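Local coordinates for protein diaminopropionate ammonia-lyase (Escherichia coli, PDB 4D9I) that uses pyridoxal 5'-phosphate to eliminate ammonia from both the L- and D-isomers of 2,3-diaminopropionate, yielding pyruvate, and works as a homodimer, at residues 80-85 with 127-132; 86-91 with 196-201; 115-120 with 186-191. One frame throughout, in Å; residues are numbered along the deposited sequence.

How the contacts relate
The three contacts lie together in one lobe of the subunit, with centres about 10 Å (contacts 1 and 2), 11 Å (1 and 3) and 12 Å (2 and 3) apart. Contacts 1 and 2 use successive turns of helix 81-93 and join where A84 CA packs 3.9 Å from W201 CB. Contact 1 packs on the parallel sheet of contact 3, I85 CG2 meeting F115 CE2 at 3.7 Å, while in contact 2 I198 CG2 lies 3.8 Å from V187 CG1, just after edge strand 185-186. Contact 3 alone carries an active-site residue, D120, and holds the bound Tris. The side chain of V127 in contact 1 is about 11 Å from that of D120.

Contact 1 (80-85 with 127-132); sequences GGAYAI and VAWAAQ
A82 and A130 bring helix 81-93 and helix 122-133 close together, their CA atoms 5.1 Å apart. The CB of A82 points at the opposite helix and has two neighbours there. One is the CB of A130, which also lies 3.8 Å from A82 CA, so that a methyl group rests almost on the backbone. The other is the indole of W129, whose CZ3 comes within 3.9 Å of A82 CB; the methyl sits at the edge of the ring, near its plane. W129 has CG anti to its backbone N (chi1 177°), and its side chain also touches I39 and M78.

One turn on, I85 provides the largest surface of the contact. Its chi2 of 140°, short of a fully anti chain, sets CD1 against the backbone of V127, 3.6 Å from V127 CA. The same methyl meets V127 CG1 at 3.7 Å and A130 CB at 3.8 Å, while CG2 of I85 also reaches A130 CB. The side chains of I85 and V127 cross at about a right angle, and both continue onto F115 of strand 114-118 beneath them.

The interface is wholly apolar, and the small alanines allow the short helical segments to approach to 8.6 Å between axes at an angle of 44°. Two helices side by side on one face of a parallel sheet, the second forming the beta-alpha-beta crossover from strand 114-118 to strand 137-142, belong to the open alpha/beta lobe of fold type II pyridoxal-phosphate enzymes.

Contact 2 (86-91 with 196-201); sequences AQLLCE and TKIPTW
The segments of helix 81-93 and helix 197-206 run at 128° to each other with their axes 11.0 Å apart, Q87 and W201 being the closest pair by CA. The two helices pack together beside E185 of edge strand 185-186, in the parallel-sheet lobe of the fold type II enzyme, with the indole of W201 set between them and touched by Q87, L88 and E91.

Q87 lies flat on the indole. Its CB stands over the middle of the six-membered ring, 3.4 Å from the centroid, in a CH-pi contact. A bend at chi2 (-87°) then turns CD across toward the five-membered ring, where it comes 3.5 Å from W201 NE1. The amide lies stacked on the indole, the two planes only 4° apart. The opposite face of the ring has K197 O above it, toward the rim, so the indole is sandwiched between a side chain and a carbonyl of its own helix.

L88 works at the edge of the same ring. Its CD2 lies 3.8 Å from W201 CZ3, near the ring plane, and 3.8 Å from I198 CD1, touching both; L88 and I198 both also touch E185.

On the solvent side, E91 and K197 meet tip to tip in a salt bridge, NZ of K197 lying 2.6 Å from OE1 of E91 on the syn lone pair. The second oxygen, E91 OE2, lies 3.6 Å from W201 CH2, near the ring plane.

In the first turn of helix 197-206, T196 O accepts two bonds from opposite faces of its plane, from T200 N and from T200 OG1, the latter at 2.7 Å.

Contact 3 (115-120 with 186-191); sequences FATTTD and VVQDTA. With TRS (2-amino-2-hydroxymethyl-propane-1,3-diol), chain D.
T118 O is gripped by two donors, NE2 of Q188 at 3.1 Å and a water. It lies at the carboxyl end of strand 114-118 in the parallel sheet of the fold type II lobe, where active sites of open alpha/beta sheets commonly lie. The amide of Q188 also takes T118 N on a lone pair of OE1, 2.6 Å away and nearly straight (173° at the hydrogen). A bend at chi2 (-57°) brings CD beside the T118 backbone, and the amide pairs with both polar backbone atoms of that residue. An alanine here would probably leave T118 N without this acceptor and the T118 carbonyl held by the water alone among the partners described.

Just before it, A116 forms a parallel bridge with V186 of the edge strand, V187 N donating to A116 O at 2.8 Å. The T117 hydroxyl OG1 gives a further bond to V187 O, also 2.8 Å; H123 NE2 is a second partner of that carbonyl.

Beyond the strand the two segments diverge around a bound Tris. D189 OD1 receives the water, at 2.7 Å, and OD2 accepts from Tris O3 at 2.8 Å. D120, the probable proton acceptor for the L-isomer, accepts hydrogen bonds at OD1 from G288 N and, at 2.5 Å, from Tris O2.

Contact 1 (80-85 with 127-132)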
loop_
_atom_site.group_PDB
_atom_site.type_symbol
_atom_site.label_atom_id
_atom_site.label_comp_id
_atom_site.label_asym_id
_atom_site.label_seq_id
_atom_site.Cartn_x
_atom_site.Cartn_y
_atom_site.Cartn_z
ATOM N N GLY B 80 -18.446 -19.165 -12.010
ATOM C CA GLY B 80 -18.488 -20.576 -12.395
ATOM C C GLY B 80 -19.476 -21.348 -11.545
ATOM O O GLY B 80 -20.410 -21.990 -12.062
ATOM N N GLY B 81 -19.279 -21.265 -10.228
ATOM C CA GLY B 81 -20.021 -22.090 -9.291
ATOM C C GLY B 81 -21.520 -21.857 -9.374
ATOM O O GLY B 81 -22.306 -22.816 -9.451
ATOM N N ALA B 82 -21.920 -20.593 -9.371
ATOM C CA ALA B 82 -23.344 -20.267 -9.468
ATOM C C ALA B 82 -23.971 -20.721 -10.781
ATOM O O ALA B 82 -25.124 -21.161 -10.794
ATOM C CB ALA B 82 -23.591 -18.776 -9.229
ATOM N N TYR B 83 -23.213 -20.624 -11.876
ATOM C CA TYR B 83 -23.704 -21.042 -13.196
ATOM C C TYR B 83 -23.955 -22.551 -13.211
ATOM O O TYR B 83 -25.001 -23.009 -13.674
ATOM C CB TYR B 83 -22.715 -20.650 -14.289
ATOM C CG TYR B 83 -23.244 -20.734 -15.711
ATOM C CD1 TYR B 83 -24.483 -20.175 -16.064
ATOM C CD2 TYR B 83 -22.473 -21.315 -16.721
ATOM C CE1 TYR B 83 -24.944 -20.234 -17.373
ATOM C CE2 TYR B 83 -22.923 -21.360 -18.034
ATOM C CZ TYR B 83 -24.155 -20.823 -18.350
ATOM O OH TYR B 83 -24.586 -20.878 -19.648
ATOM N N ALA B 84 -23.006 -23.310 -12.673
ATOM C CA ALA B 84 -23.157 -24.743 -12.578
ATOM C C ALA B 84 -24.327 -25.142 -11.688
ATOM O O ALA B 84 -25.089 -26.054 -12.021
ATOM C CB ALA B 84 -21.869 -25.374 -12.091
ATOM N N ILE B 85 -24.479 -24.464 -10.558
ATOM C CA ILE B 85 -25.561 -24.776 -9.629
ATOM C C ILE B 85 -26.946 -24.516 -10.251
ATOM O O ILE B 85 -27.892 -25.322 -10.104
ATOM C CB ILE B 85 -25.318 -24.076 -8.272
ATOM C CG1 ILE B 85 -24.279 -24.900 -7.491
ATOM C CG2 ILE B 85 -26.608 -23.993 -7.463
ATOM C CD1 ILE B 85 -23.267 -24.071 -6.745
ATOM N N VAL B 127 -20.195 -21.730 -4.249
ATOM C CA VAL B 127 -21.215 -22.802 -4.136
ATOM C C VAL B 127 -22.217 -22.520 -3.000
ATOM O O VAL B 127 -23.437 -22.617 -3.179
ATOM C CB VAL B 127 -20.556 -24.204 -3.990
ATOM C CG1 VAL B 127 -21.586 -25.290 -3.651
ATOM C CG2 VAL B 127 -19.818 -24.565 -5.280
ATOM N N ALA B 128 -21.694 -22.165 -1.832
ATOM C CA ALA B 128 -22.528 -21.884 -0.685
ATOM C C ALA B 128 -23.456 -20.704 -0.984
ATOM O O ALA B 128 -24.640 -20.731 -0.643
ATOM C CB ALA B 128 -21.663 -21.603 0.530
ATOM N N TRP B 129 -22.905 -19.682 -1.633
ATOM C CA TRP B 129 -23.654 -18.494 -1.996
ATOM C C TRP B 129 -24.812 -18.849 -2.903
ATOM O O TRP B 129 -25.948 -18.426 -2.658
ATOM C CB TRP B 129 -22.725 -17.453 -2.643
ATOM C CG TRP B 129 -23.466 -16.240 -3.105
ATOM C CD1 TRP B 129 -23.729 -15.078 -2.385
ATOM C CD2 TRP B 129 -24.125 -16.053 -4.398
ATOM N NE1 TRP B 129 -24.483 -14.203 -3.130
ATOM C CE2 TRP B 129 -24.748 -14.722 -4.350
ATOM C CE3 TRP B 129 -24.272 -16.833 -5.545
ATOM C CZ2 TRP B 129 -25.453 -14.203 -5.428
ATOM C CZ3 TRP B 129 -24.997 -16.305 -6.622
ATOM C CH2 TRP B 129 -25.575 -15.022 -6.558
ATOM N N ALA B 130 -24.544 -19.622 -3.951
ATOM C CA ALA B 130 -25.585 -20.018 -4.901
ATOM C C ALA B 130 -26.662 -20.893 -4.263
ATOM O O ALA B 130 -27.856 -20.659 -4.481
ATOM C CB ALA B 130 -24.977 -20.711 -6.112
ATOM N N ALA B 131 -26.238 -21.890 -3.483
ATOM C CA ALA B 131 -27.176 -22.710 -2.731
ATOM C C ALA B 131 -28.112 -21.859 -1.860
ATOM O O ALA B 131 -29.337 -22.081 -1.867
ATOM C CB ALA B 131 -26.448 -23.755 -1.884
ATOM N N GLN B 132 -27.546 -20.908 -1.109
ATOM C CA GLN B 132 -28.345 -20.015 -0.246
ATOM C C GLN B 132 -29.380 -19.236 -1.061
ATOM O O GLN B 132 -30.559 -19.247 -0.741
ATOM C CB GLN B 132 -27.462 -19.046 0.573
ATOM C CG GLN B 132 -28.204 -18.357 1.730
ATOM C CD GLN B 132 -27.391 -17.254 2.418
ATOM O OE1 GLN B 132 -26.475 -16.672 1.834
ATOM N NE2 GLN B 132 -27.744 -16.948 3.660
#

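Contact 2 (86-91 with 196-201)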
loop_
_atom_site.group_PDB
_atom_site.type_symbol
_atom_site.label_atom_id
_atom_site.label_comp_id
_atom_site.label_asym_id
_atom_site.label_seq_id
_atom_site.Cartn_x
_atom_site.Cartn_y
_atom_site.Cartn_z
ATOM N N ALA B 86 -27.054 -23.404 -10.968
ATOM C CA ALA B 86 -28.284 -23.056 -11.668
ATOM C C ALA B 86 -28.550 -24.045 -12.808
ATOM O O ALA B 86 -29.685 -24.476 -13.001
ATOM C CB ALA B 86 -28.199 -21.624 -12.200
ATOM N N GLN B 87 -27.505 -24.403 -13.560
ATOM C CA GLN B 87 -27.631 -25.428 -14.603
ATOM C C GLN B 87 -28.151 -26.762 -14.040
ATOM O O GLN B 87 -29.051 -27.397 -14.614
ATOM C CB GLN B 87 -26.296 -25.649 -15.325
ATOM C CG GLN B 87 -25.788 -24.467 -16.165
ATOM C CD GLN B 87 -26.332 -24.466 -17.585
ATOM O OE1 GLN B 87 -25.882 -23.695 -18.438
ATOM N NE2 GLN B 87 -27.282 -25.320 -17.845
ATOM N N LEU B 88 -27.587 -27.182 -12.910
ATOM C CA LEU B 88 -27.987 -28.436 -12.268
ATOM C C LEU B 88 -29.431 -28.380 -11.772
ATOM O O LEU B 88 -30.184 -29.357 -11.925
ATOM C CB LEU B 88 -27.035 -28.791 -11.110
ATOM C CG LEU B 88 -25.609 -29.302 -11.407
ATOM C CD1 LEU B 88 -24.711 -29.121 -10.180
ATOM C CD2 LEU B 88 -25.597 -30.755 -11.868
ATOM N N LEU B 89 -29.824 -27.245 -11.190
ATOM C CA LEU B 89 -31.192 -27.086 -10.710
ATOM C C LEU B 89 -32.183 -27.092 -11.886
ATOM O O LEU B 89 -33.209 -27.798 -11.845
ATOM C CB LEU B 89 -31.353 -25.840 -9.836
ATOM C CG LEU B 89 -32.582 -25.922 -8.924
ATOM C CD1 LEU B 89 -32.408 -27.042 -7.896
ATOM C CD2 LEU B 89 -32.912 -24.599 -8.242
ATOM N N CYS B 90 -31.856 -26.356 -12.948
ATOM C CA CYS B 90 -32.700 -26.340 -14.147
ATOM C C CYS B 90 -32.864 -27.728 -14.759
ATOM O O CYS B 90 -33.967 -28.111 -15.177
ATOM C CB CYS B 90 -32.178 -25.336 -15.167
ATOM S SG CYS B 90 -32.509 -23.636 -14.641
ATOM N N GLU B 91 -31.765 -28.478 -14.789
ATOM C CA GLU B 91 -31.778 -29.857 -15.269
ATOM C C GLU B 91 -32.725 -30.749 -14.443
ATOM O O GLU B 91 -33.534 -31.492 -15.003
ATOM C CB GLU B 91 -30.362 -30.422 -15.266
ATOM C CG GLU B 91 -30.114 -31.492 -16.320
ATOM C CD GLU B 91 -28.627 -31.723 -16.537
ATOM O OE1 GLU B 91 -27.982 -32.244 -15.597
ATOM O OE2 GLU B 91 -28.110 -31.370 -17.629
ATOM N N THR B 196 -17.245 -34.492 -15.757
ATOM C CA THR B 196 -16.822 -33.352 -16.591
ATOM C C THR B 196 -17.931 -32.330 -16.897
ATOM O O THR B 196 -17.637 -31.226 -17.351
ATOM C CB THR B 196 -16.248 -33.784 -17.946
ATOM O OG1 THR B 196 -17.279 -34.421 -18.688
ATOM C CG2 THR B 196 -15.026 -34.700 -17.810
ATOM N N LYS B 197 -19.191 -32.707 -16.675
ATOM C CA LYS B 197 -20.319 -31.823 -16.979
ATOM C C LYS B 197 -20.280 -30.538 -16.137
ATOM O O LYS B 197 -20.361 -29.424 -16.665
ATOM C CB LYS B 197 -21.622 -32.577 -16.762
ATOM C CG LYS B 197 -22.889 -31.835 -17.180
ATOM C CD LYS B 197 -24.122 -32.690 -16.908
ATOM C CE LYS B 197 -24.468 -32.657 -15.419
ATOM N NZ LYS B 197 -25.697 -33.448 -15.108
ATOM N N ILE B 198 -20.149 -30.719 -14.827
ATOM C CA ILE B 198 -20.120 -29.609 -13.883
ATOM C C ILE B 198 -18.896 -28.685 -14.091
ATOM O O ILE B 198 -19.072 -27.489 -14.281
ATOM C CB ILE B 198 -20.325 -30.097 -12.417
ATOM C CG1 ILE B 198 -21.775 -30.562 -12.229
ATOM C CG2 ILE B 198 -19.955 -28.994 -11.406
ATOM C CD1 ILE B 198 -21.995 -31.578 -11.117
ATOM N N PRO B 199 -17.657 -29.232 -14.107
ATOM C CA PRO B 199 -16.502 -28.336 -14.382
ATOM C C PRO B 199 -16.534 -27.619 -15.742
ATOM O O PRO B 199 -16.004 -26.534 -15.866
ATOM C CB PRO B 199 -15.284 -29.278 -14.344
ATOM C CG PRO B 199 -15.812 -30.647 -14.269
ATOM C CD PRO B 199 -17.220 -30.595 -13.756
ATOM N N THR B 200 -17.130 -28.232 -16.762
ATOM C CA THR B 200 -17.369 -27.535 -18.016
ATOM C C THR B 200 -18.234 -26.284 -17.787
ATOM O O THR B 200 -17.876 -25.187 -18.246
ATOM C CB THR B 200 -18.010 -28.479 -19.060
ATOM O OG1 THR B 200 -17.093 -29.547 -19.345
ATOM C CG2 THR B 200 -18.320 -27.736 -20.357
ATOM N N TRP B 201 -19.347 -26.427 -17.061
ATOM C CA TRP B 201 -20.202 -25.266 -16.796
ATOM C C TRP B 201 -19.455 -24.202 -16.045
ATOM O O TRP B 201 -19.601 -23.001 -16.326
ATOM C CB TRP B 201 -21.448 -25.644 -16.014
ATOM C CG TRP B 201 -22.539 -26.315 -16.823
ATOM C CD1 TRP B 201 -22.904 -26.054 -18.135
ATOM C CD2 TRP B 201 -23.473 -27.349 -16.365
ATOM N NE1 TRP B 201 -23.955 -26.852 -18.521
ATOM C CE2 TRP B 201 -24.351 -27.642 -17.500
ATOM C CE3 TRP B 201 -23.669 -28.034 -15.167
ATOM C CZ2 TRP B 201 -25.362 -28.593 -17.422
ATOM C CZ3 TRP B 201 -24.693 -28.987 -15.104
ATOM C CH2 TRP B 201 -25.521 -29.254 -16.203
#

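Contact 3 (115-120 with 186-191)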
loop_
_atom_site.group_PDB
_atom_site.type_symbol
_atom_site.label_atom_id
_atom_site.label_comp_id
_atom_site.label_asym_id
_atom_site.label_seq_id
_atom_site.Cartn_x
_atom_site.Cartn_y
_atom_site.Cartn_z
ATOM N N PHE B 115 -25.754 -29.642 -2.336
ATOM C CA PHE B 115 -24.505 -29.524 -3.085
ATOM C C PHE B 115 -23.304 -29.717 -2.183
ATOM O O PHE B 115 -23.148 -28.994 -1.200
ATOM C CB PHE B 115 -24.423 -28.164 -3.777
ATOM C CG PHE B 115 -25.506 -27.952 -4.781
ATOM C CD1 PHE B 115 -25.509 -28.677 -5.966
ATOM C CD2 PHE B 115 -26.541 -27.064 -4.528
ATOM C CE1 PHE B 115 -26.520 -28.504 -6.899
ATOM C CE2 PHE B 115 -27.570 -26.897 -5.447
ATOM C CZ PHE B 115 -27.553 -27.604 -6.639
ATOM N N ALA B 116 -22.436 -30.650 -2.552
ATOM C CA ALA B 116 -21.290 -31.013 -1.711
ATOM C C ALA B 116 -19.975 -30.654 -2.393
ATOM O O ALA B 116 -19.773 -30.938 -3.580
ATOM C CB ALA B 116 -21.336 -32.487 -1.352
ATOM N N THR B 117 -19.080 -30.019 -1.636
ATOM C CA THR B 117 -17.918 -29.402 -2.233
ATOM C C THR B 117 -16.736 -29.351 -1.278
ATOM O O THR B 117 -16.915 -29.097 -0.095
ATOM C CB THR B 117 -18.295 -27.968 -2.673
ATOM O OG1 THR B 117 -19.274 -28.053 -3.723
ATOM C CG2 THR B 117 -17.094 -27.192 -3.163
ATOM N N THR B 118 -15.541 -29.605 -1.811
ATOM C CA THR B 118 -14.272 -29.300 -1.142
ATOM C C THR B 118 -13.659 -28.014 -1.710
ATOM O O THR B 118 -13.706 -27.773 -2.915
ATOM C CB THR B 118 -13.250 -30.457 -1.245
ATOM O OG1 THR B 118 -13.658 -31.534 -0.395
ATOM C CG2 THR B 118 -11.869 -29.995 -0.789
ATOM N N THR B 119 -13.085 -27.199 -0.826
ATOM C CA THR B 119 -12.526 -25.918 -1.200
ATOM C C THR B 119 -11.450 -25.451 -0.226
ATOM O O THR B 119 -11.440 -25.830 0.952
ATOM C CB THR B 119 -13.606 -24.822 -1.243
ATOM O OG1 THR B 119 -13.073 -23.653 -1.898
ATOM C CG2 THR B 119 -14.078 -24.470 0.184
ATOM N N ASP B 120 -10.552 -24.610 -0.717
ATOM C CA ASP B 120 -9.594 -23.986 0.191
ATOM C C ASP B 120 -9.999 -22.529 0.405
ATOM O O ASP B 120 -9.271 -21.754 1.021
ATOM C CB ASP B 120 -8.163 -24.131 -0.335
ATOM C CG ASP B 120 -7.968 -23.455 -1.677
ATOM O OD1 ASP B 120 -6.852 -23.554 -2.238
ATOM O OD2 ASP B 120 -8.934 -22.823 -2.170
ATOM N N VAL B 186 -22.063 -33.588 -5.876
ATOM C CA VAL B 186 -20.699 -33.056 -5.835
ATOM C C VAL B 186 -20.509 -31.935 -6.861
ATOM O O VAL B 186 -20.758 -32.138 -8.058
ATOM C CB VAL B 186 -19.668 -34.163 -6.134
ATOM C CG1 VAL B 186 -18.262 -33.593 -6.219
ATOM C CG2 VAL B 186 -19.735 -35.256 -5.080
ATOM N N VAL B 187 -20.067 -30.763 -6.390
ATOM C CA VAL B 187 -19.734 -29.644 -7.282
ATOM C C VAL B 187 -18.270 -29.234 -7.077
ATOM O O VAL B 187 -17.952 -28.494 -6.142
ATOM C CB VAL B 187 -20.700 -28.443 -7.081
ATOM C CG1 VAL B 187 -20.374 -27.307 -8.049
ATOM C CG2 VAL B 187 -22.153 -28.903 -7.249
ATOM N N GLN B 188 -17.380 -29.755 -7.924
ATOM C CA GLN B 188 -15.942 -29.407 -7.878
ATOM C C GLN B 188 -15.534 -28.686 -9.137
ATOM O O GLN B 188 -16.052 -28.975 -10.215
ATOM C CB GLN B 188 -15.040 -30.644 -7.756
ATOM C CG GLN B 188 -15.062 -31.354 -6.416
ATOM C CD GLN B 188 -14.691 -30.469 -5.230
ATOM O OE1 GLN B 188 -15.284 -30.593 -4.167
ATOM N NE2 GLN B 188 -13.711 -29.593 -5.402
ATOM N N ASP B 189 -14.555 -27.791 -9.003
ATOM C CA ASP B 189 -14.078 -27.000 -10.133
ATOM C C ASP B 189 -12.935 -27.656 -10.896
ATOM O O ASP B 189 -12.166 -27.000 -11.571
ATOM C CB ASP B 189 -13.705 -25.582 -9.677
ATOM C CG ASP B 189 -12.643 -25.561 -8.561
ATOM O OD1 ASP B 189 -12.525 -26.539 -7.773
ATOM O OD2 ASP B 189 -11.967 -24.512 -8.450
ATOM N N THR B 190 -12.819 -28.965 -10.794
ATOM C CA THR B 190 -11.897 -29.691 -11.629
ATOM C C THR B 190 -12.628 -30.909 -12.191
ATOM O O THR B 190 -13.710 -31.248 -11.722
ATOM C CB THR B 190 -10.632 -30.092 -10.860
ATOM O OG1 THR B 190 -9.591 -30.410 -11.800
ATOM C CG2 THR B 190 -10.903 -31.273 -9.918
ATOM N N ALA B 191 -12.029 -31.546 -13.193
ATOM C CA ALA B 191 -12.620 -32.704 -13.844
ATOM C C ALA B 191 -11.784 -33.948 -13.571
ATOM O O ALA B 191 -10.613 -33.845 -13.235
ATOM C CB ALA B 191 -12.735 -32.460 -15.338
HETATM C C TRS D . -8.257 -24.612 -6.728
HETATM C C1 TRS D . -8.987 -25.741 -7.461
HETATM C C2 TRS D . -8.010 -24.914 -5.252
HETATM C C3 TRS D . -9.112 -23.378 -6.904
HETATM N N TRS D . -6.929 -24.370 -7.351
HETATM O O1 TRS D . -8.241 -26.949 -7.324
HETATM O O2 TRS D . -7.022 -24.004 -4.727
HETATM O O3 TRS D . -10.402 -23.623 -6.337
HETATM O O HOH W 1 -11.787 -26.318 -5.137
#